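Local coordinates for protein alpha,alpha-trehalose-phosphate synthase (UDP-forming) (Burkholderia xenovorans, PDB 5HXA) that belongs to glycosyltransferase family 20, a family of enzymes in the GT-B clan, at residues A[91-96]-A[138-143]. Numbering follows the deposited sequence.
Sequences ATLWPT and HDYHLL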
loop_
_atom_site.group_PDB
_atom_site.type_symbol
_atom_site.label_atom_id
_atom_site.label_comp_id
_atom_site.label_asym_id
_atom_site.label_seq_id
_atom_site.Cartn_x
_atom_site.Cartn_y
_atom_site.Cartn_z
ATOM N N ALA A 91 5.423 15.644 -1.880
ATOM C CA ALA A 91 4.348 15.155 -2.733
ATOM C C ALA A 91 4.632 13.785 -3.337
ATOM O O ALA A 91 3.718 13.180 -3.904
ATOM C CB ALA A 91 4.053 16.164 -3.853
ATOM N N THR A 92 5.866 13.277 -3.233
ATOM C CA THR A 92 6.183 11.935 -3.721
ATOM C C THR A 92 6.625 11.022 -2.589
ATOM O O THR A 92 5.961 10.016 -2.326
ATOM C CB THR A 92 7.260 11.980 -4.812
ATOM O OG1 THR A 92 6.853 12.876 -5.853
ATOM C CG2 THR A 92 7.489 10.574 -5.411
ATOM N N LEU A 93 7.717 11.354 -1.894
ATOM C CA LEU A 93 8.256 10.439 -0.890
ATOM C C LEU A 93 7.321 10.307 0.308
ATOM O O LEU A 93 7.012 9.189 0.743
ATOM C CB LEU A 93 9.648 10.903 -0.436
ATOM C CG LEU A 93 10.760 10.888 -1.492
ATOM C CD1 LEU A 93 12.091 11.373 -0.901
ATOM C CD2 LEU A 93 10.914 9.502 -2.118
ATOM N N TRP A 94 6.868 11.438 0.863
ATOM C CA TRP A 94 6.050 11.379 2.075
ATOM C C TRP A 94 4.810 10.506 1.905
ATOM O O TRP A 94 4.624 9.581 2.716
ATOM C CB TRP A 94 5.676 12.793 2.541
ATOM C CG TRP A 94 4.721 12.740 3.720
ATOM C CD1 TRP A 94 3.347 12.596 3.682
ATOM C CD2 TRP A 94 5.077 12.796 5.097
ATOM N NE1 TRP A 94 2.842 12.567 4.962
ATOM C CE2 TRP A 94 3.881 12.695 5.848
ATOM C CE3 TRP A 94 6.292 12.934 5.775
ATOM C CZ2 TRP A 94 3.870 12.724 7.239
ATOM C CZ3 TRP A 94 6.279 12.965 7.163
ATOM C CH2 TRP A 94 5.075 12.863 7.879
ATOM N N PRO A 95 3.934 10.718 0.911
ATOM C CA PRO A 95 2.752 9.839 0.822
ATOM C C PRO A 95 3.099 8.380 0.563
ATOM O O PRO A 95 2.496 7.489 1.174
ATOM C CB PRO A 95 1.933 10.453 -0.329
ATOM C CG PRO A 95 2.898 11.278 -1.103
ATOM C CD PRO A 95 3.888 11.798 -0.095
ATOM N N THR A 96 4.064 8.101 -0.318
ATOM C CA THR A 96 4.415 6.709 -0.603
ATOM C C THR A 96 5.028 6.009 0.611
ATOM O O THR A 96 4.691 4.853 0.908
ATOM C CB THR A 96 5.378 6.645 -1.792
ATOM O OG1 THR A 96 4.757 7.254 -2.923
ATOM C CG2 THR A 96 5.695 5.188 -2.146
ATOM N N HIS A 138 19.691 13.664 8.432
ATOM C CA HIS A 138 18.367 13.299 8.937
ATOM C C HIS A 138 17.289 13.423 7.867
ATOM O O HIS A 138 17.099 14.500 7.288
ATOM C CB HIS A 138 18.008 14.152 10.151
ATOM C CG HIS A 138 18.789 13.777 11.365
ATOM N ND1 HIS A 138 18.324 12.866 12.288
ATOM C CD2 HIS A 138 20.034 14.126 11.767
ATOM C CE1 HIS A 138 19.239 12.692 13.224
ATOM N NE2 HIS A 138 20.287 13.444 12.931
ATOM N N ASP A 139 16.610 12.303 7.608
ATOM C CA ASP A 139 15.265 12.194 7.029
ATOM C C ASP A 139 15.189 12.313 5.507
ATOM O O ASP A 139 16.173 12.653 4.834
ATOM C CB ASP A 139 14.309 13.213 7.669
ATOM C CG ASP A 139 13.001 12.563 8.137
ATOM O OD1 ASP A 139 12.805 11.346 7.888
ATOM O OD2 ASP A 139 12.166 13.263 8.741
ATOM N N TYR A 140 13.974 12.088 4.983
ATOM C CA TYR A 140 13.736 11.687 3.598
ATOM C C TYR A 140 14.057 12.777 2.584
ATOM O O TYR A 140 14.207 12.473 1.396
ATOM C CB TYR A 140 12.264 11.235 3.452
ATOM C CG TYR A 140 11.279 12.303 3.889
ATOM C CD1 TYR A 140 10.935 12.458 5.231
ATOM C CD2 TYR A 140 10.718 13.182 2.962
ATOM C CE1 TYR A 140 10.048 13.462 5.639
ATOM C CE2 TYR A 140 9.821 14.183 3.361
ATOM C CZ TYR A 140 9.499 14.316 4.699
ATOM O OH TYR A 140 8.627 15.299 5.090
ATOM N N HIS A 141 14.170 14.035 3.007
ATOM C CA HIS A 141 14.581 15.081 2.075
ATOM C C HIS A 141 15.996 14.865 1.550
ATOM O O HIS A 141 16.344 15.420 0.501
ATOM C CB HIS A 141 14.513 16.459 2.744
ATOM C CG HIS A 141 13.309 16.661 3.613
ATOM N ND1 HIS A 141 13.233 16.177 4.902
ATOM C CD2 HIS A 141 12.141 17.309 3.384
ATOM C CE1 HIS A 141 12.068 16.514 5.428
ATOM N NE2 HIS A 141 11.387 17.203 4.529
ATOM N N LEU A 142 16.813 14.073 2.254
ATOM C CA LEU A 142 18.256 14.023 2.051
ATOM C C LEU A 142 18.753 12.608 1.737
ATOM O O LEU A 142 19.908 12.276 2.013
ATOM C CB LEU A 142 18.964 14.590 3.288
ATOM C CG LEU A 142 18.595 16.060 3.583
ATOM C CD1 LEU A 142 19.072 16.521 4.958
ATOM C CD2 LEU A 142 19.161 16.969 2.490
ATOM N N LEU A 143 17.896 11.760 1.165
ATOM C CA LEU A 143 18.329 10.419 0.779
ATOM C C LEU A 143 19.616 10.385 -0.045
ATOM O O LEU A 143 20.465 9.522 0.237
ATOM C CB LEU A 143 17.204 9.699 0.010
ATOM C CG LEU A 143 15.910 9.437 0.774
ATOM C CD1 LEU A 143 14.872 8.812 -0.156
ATOM C CD2 LEU A 143 16.165 8.546 1.981
#
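Leu93 fills the tight side of this contact, where its CD1 lies 3.3 Å from the carbonyl O of Tyr140 and 3.9 Å from CD1 of Leu143. The two leucines reach toward each other tip to tip, methyl against methyl, and CB of Leu93 comes within 4.2 Å of Tyr140 CD2. Burial of all three residues, together with Tyr114 of helix 108-126, which touches Leu93 and hydrogen-bonds the Tyr140 carbonyl through its OH, marks this as the buried half. In the GT-B architecture of two Rossmann-like domains, the contact joins helix 78-97 to the loop that leaves strand 134-138, in the mixed-sheet half of the chain. Trp94 occupies the solvent side: it is partly exposed, and the loop buries 47 Å² of it against 64 Å² of Leu93. With its CG anti to the backbone N (chi1 175°), the indole sets CE3 3.4 Å from Tyr140 OH and 3.7 Å from CZ. The Trp94 six-membered ring and the Tyr140 ring lie obliquely, planes at 57° and centroids 5.8 Å apart. Asn90 anchors the phenol, its OD1 hydrogen-bonded to Tyr140 OH, while CE1 of the neighbouring His141 lies 3.4 Å above one face, offset toward the rim.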